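Local coordinates for protein deoxycytidylate deaminase (Cyanophage S-TIM5, PDB 4P9E) that probably catalyses the zinc-dependent deamination of dCMP to dUMP and has a binding site for its allosteric inhibitor dTTP, at residues F67-H70 against A71-A75; G124-V127 against L128-G132. All coordinates share one frame; numbering follows the deposited sequence.

Interaction 1 (F67-H70 against A71-A75). With ZN (zinc ion), chain B.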
# COMPACT_ATOMS: atom_id res chain seq x y z
N PHE A 67 -29.73 -5.48 9.95
CA PHE A 67 -28.48 -4.76 10.14
C PHE A 67 -27.27 -5.59 10.58
O PHE A 67 -26.20 -5.06 10.86
CB PHE A 67 -28.67 -3.50 10.98
CG PHE A 67 -29.41 -2.41 10.24
CD1 PHE A 67 -28.73 -1.60 9.34
CD2 PHE A 67 -30.78 -2.25 10.39
CE1 PHE A 67 -29.41 -0.62 8.62
CE2 PHE A 67 -31.46 -1.27 9.67
CZ PHE A 67 -30.77 -0.45 8.79
N VAL A 68 -27.42 -6.91 10.60
CA VAL A 68 -26.27 -7.76 10.85
C VAL A 68 -25.56 -8.09 9.54
O VAL A 68 -26.18 -8.39 8.53
CB VAL A 68 -26.63 -9.03 11.68
CG1 VAL A 68 -28.00 -8.88 12.29
CG2 VAL A 68 -26.54 -10.29 10.84
N LEU A 69 -24.23 -7.99 9.58
CA LEU A 69 -23.39 -8.30 8.44
C LEU A 69 -23.05 -9.78 8.42
O LEU A 69 -22.86 -10.40 9.46
CB LEU A 69 -22.09 -7.51 8.53
CG LEU A 69 -22.30 -6.02 8.77
CD1 LEU A 69 -21.54 -5.57 10.00
CD2 LEU A 69 -21.89 -5.25 7.55
N HIS A 70 -22.98 -10.36 7.22
CA HIS A 70 -22.51 -11.72 7.07
C HIS A 70 -21.01 -11.72 7.26
O HIS A 70 -20.36 -10.68 7.12
CB HIS A 70 -22.88 -12.25 5.70
CG HIS A 70 -24.36 -12.33 5.47
ND1 HIS A 70 -24.90 -12.66 4.25
CD2 HIS A 70 -25.40 -12.14 6.31
CE1 HIS A 70 -26.22 -12.65 4.35
NE2 HIS A 70 -26.54 -12.35 5.59
N ALA A 71 -20.46 -12.88 7.59
CA ALA A 71 -19.03 -13.04 7.80
C ALA A 71 -18.24 -12.55 6.59
O ALA A 71 -17.17 -11.96 6.73
CB ALA A 71 -18.72 -14.51 8.07
N GLU A 72 -18.77 -12.81 5.40
CA GLU A 72 -18.10 -12.46 4.16
C GLU A 72 -18.10 -10.95 3.97
O GLU A 72 -17.11 -10.37 3.56
CB GLU A 72 -18.75 -13.16 2.95
CG GLU A 72 -18.87 -14.69 3.03
CD GLU A 72 -20.15 -15.17 3.72
OE1 GLU A 72 -20.59 -14.55 4.73
OE2 GLU A 72 -20.73 -16.18 3.25
N GLN A 73 -19.23 -10.30 4.28
CA GLN A 73 -19.29 -8.85 4.34
C GLN A 73 -18.25 -8.20 5.29
O GLN A 73 -17.62 -7.21 4.94
CB GLN A 73 -20.70 -8.40 4.68
CG GLN A 73 -21.62 -8.52 3.49
CD GLN A 73 -23.10 -8.53 3.86
OE1 GLN A 73 -23.48 -8.35 5.01
NE2 GLN A 73 -23.95 -8.77 2.86
N ASN A 74 -18.08 -8.78 6.47
CA ASN A 74 -17.05 -8.32 7.39
C ASN A 74 -15.61 -8.45 6.87
O ASN A 74 -14.82 -7.50 6.94
CB ASN A 74 -17.19 -9.00 8.75
CG ASN A 74 -18.07 -8.23 9.68
OD1 ASN A 74 -18.04 -7.00 9.70
ND2 ASN A 74 -18.87 -8.94 10.47
N ALA A 75 -15.28 -9.62 6.35
CA ALA A 75 -13.98 -9.83 5.75
C ALA A 75 -13.72 -8.81 4.62
O ALA A 75 -12.70 -8.13 4.60
CB ALA A 75 -13.85 -11.27 5.24
ZN ZN B . -24.21 -13.58 2.66
O HOH W 1 -23.27 -15.70 3.44
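H70 and Q73 lie side by side and point the same way. The imidazole ring and the Q73 amide are almost parallel, their planes 4° apart, but they do not share a plane. H70 is the N-cap of helix 71-80, and Q73 sits three residues on. The extended Q73 side chain reaches back, and its OE1 accepts the backbone N-H of H70, with H70 N to Q73 OE1 at 3.0 Å. The bond is fairly straight, but the donor stands above the carbonyl plane of the amide, 52° out of it. This is a side-chain bond to the N-cap residue from the third residue of the helix. The H70 side chain instead goes to the zinc ion. Its CG lies anti to the carbonyl carbon (chi1 -63°), and ND1 binds the metal at 2.0 Å. C98 and C101 are the other protein ligands. The backbone O of H70 takes the N-H of N74, with N74 N to H70 O at 3.0 Å. E72 is bent at chi2, which brings OE1 to 3.4 Å from H70 CB. E72 OE2 accepts a hydrogen bond from the zinc-bound water, 2.6 Å from the water oxygen. L69 crosses N74 at about a right angle, and the N74 amide bonds to the backbone O of W45. The helix start thus places the zinc ligand and the predicted proton donor E72 together, consistent with activation of a metal-bound water for deamination.

Interaction 2 (G124-V127 against L128-G132)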
# COMPACT_ATOMS: atom_id res chain seq x y z
N GLY A 124 -26.17 -18.95 -4.45
CA GLY A 124 -24.91 -18.24 -4.35
C GLY A 124 -23.85 -19.03 -5.07
O GLY A 124 -23.06 -18.49 -5.84
N ILE A 125 -23.87 -20.33 -4.84
CA ILE A 125 -22.89 -21.25 -5.38
C ILE A 125 -22.83 -21.31 -6.91
O ILE A 125 -21.75 -21.26 -7.49
CB ILE A 125 -23.16 -22.66 -4.84
CG1 ILE A 125 -23.12 -22.64 -3.32
CG2 ILE A 125 -22.15 -23.65 -5.40
CD1 ILE A 125 -21.78 -22.23 -2.79
N ASP A 126 -23.98 -21.42 -7.57
CA ASP A 126 -23.95 -21.55 -9.02
C ASP A 126 -23.61 -20.21 -9.68
O ASP A 126 -22.95 -20.16 -10.73
CB ASP A 126 -25.25 -22.17 -9.57
CG ASP A 126 -26.40 -21.18 -9.63
OD1 ASP A 126 -26.47 -20.34 -8.71
OD2 ASP A 126 -27.22 -21.25 -10.58
N VAL A 127 -24.02 -19.12 -9.04
CA VAL A 127 -23.65 -17.82 -9.57
C VAL A 127 -22.15 -17.57 -9.49
O VAL A 127 -21.56 -17.08 -10.46
CB VAL A 127 -24.46 -16.70 -8.92
CG1 VAL A 127 -23.60 -15.47 -8.72
CG2 VAL A 127 -25.66 -16.39 -9.80
N LEU A 128 -21.54 -17.91 -8.37
CA LEU A 128 -20.10 -17.82 -8.25
C LEU A 128 -19.44 -18.56 -9.42
O LEU A 128 -18.43 -18.11 -9.96
CB LEU A 128 -19.63 -18.40 -6.91
CG LEU A 128 -19.87 -17.65 -5.60
CD1 LEU A 128 -19.85 -18.61 -4.43
CD2 LEU A 128 -18.82 -16.58 -5.36
N GLN A 129 -20.03 -19.68 -9.81
CA GLN A 129 -19.43 -20.50 -10.85
C GLN A 129 -19.67 -19.93 -12.23
O GLN A 129 -18.77 -19.92 -13.08
CB GLN A 129 -19.89 -21.95 -10.73
CG GLN A 129 -19.12 -22.68 -9.64
CD GLN A 129 -19.41 -24.17 -9.57
OE1 GLN A 129 -18.48 -24.99 -9.49
NE2 GLN A 129 -20.69 -24.53 -9.58
N GLN A 130 -20.89 -19.43 -12.43
CA GLN A 130 -21.23 -18.67 -13.63
C GLN A 130 -20.21 -17.58 -13.84
O GLN A 130 -19.72 -17.38 -14.96
CB GLN A 130 -22.60 -18.02 -13.48
CG GLN A 130 -23.80 -18.95 -13.59
CD GLN A 130 -25.11 -18.17 -13.55
OE1 GLN A 130 -25.19 -17.04 -14.04
NE2 GLN A 130 -26.14 -18.77 -12.95
N LEU A 131 -19.88 -16.89 -12.75
CA LEU A 131 -19.02 -15.71 -12.80
C LEU A 131 -17.52 -16.00 -12.75
O LEU A 131 -16.71 -15.07 -12.72
CB LEU A 131 -19.40 -14.73 -11.68
CG LEU A 131 -20.78 -14.09 -11.87
CD1 LEU A 131 -21.16 -13.21 -10.69
CD2 LEU A 131 -20.81 -13.31 -13.16
N GLY A 132 -17.14 -17.28 -12.75
CA GLY A 132 -15.74 -17.63 -12.89
C GLY A 132 -14.96 -17.79 -11.60
O GLY A 132 -13.75 -17.98 -11.62
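L128 N donates to G124 O at 3.0 Å, the first of the four i to i+4 bonds that hold the short helix 123-130 together and run on into L131. Q129 N reaches I125 O at 3.3 Å and is less straight. Q130 N to D126 O, at 2.8 Å, is again nearly straight (167°). L131 N closes the series on V127 O at 2.8 Å. Two of the acceptors have a second, weak donor. D126 O also receives a weak bond from Q129 N, and G124 O one from S102 OG of helix 99-107. The side chains of D126 and Q130 run alongside each other, one turn apart. With its CG between the backbone N and the carbonyl carbon (chi1 78°), the D126 carboxylate comes to the side of the Q130 amide. The two planes are nearly perpendicular, and D126 OD2 stays 3.6 Å from Q130 NE2, a loose polar approach. V127 and L131 also lie side by side, with V127 CG1 at 3.9 Å from L131 CD1. L128 turns inward, where it packs on P97, on I105 of helix 99-107 and on V135 of strand 134-137. Another side meets the second subunit: V127 packs on F67 of that chain, and Q130 and L131 pack on F52 of that chain. At the end, G132 N donates to Q129 O at 3.1 Å. G132 has positive phi (92°), where a CB would press on the carbonyl O of L131, so the position by itself calls for glycine. The positive phi at G132, with bonds back into the last turn, makes this helix end a Schellman motif, which turns the chain toward strand 134-137, outermost in the mixed sheet of this chain.

Overall arrangement
The centres of interaction 1 and interaction 2 lie 19 Å apart. Their nearest atoms are about 8 Å apart and do not touch. Interaction 1 supplies a zinc ligand, whereas interaction 2 only borders the site: G124 comes about 8 Å from the zinc ion, and about 6 Å from the side chain of C98. The loop and helix carrying C98 and C101 lie between them. E72 of interaction 1 packs on P97 and C101, while I125 and L128 of interaction 2 also meet P97. The two contacts are joined across the subunit interface as well, since F67 packs on V127 of the second subunit and V127 on F67 of that subunit, though F67 is poorly ordered.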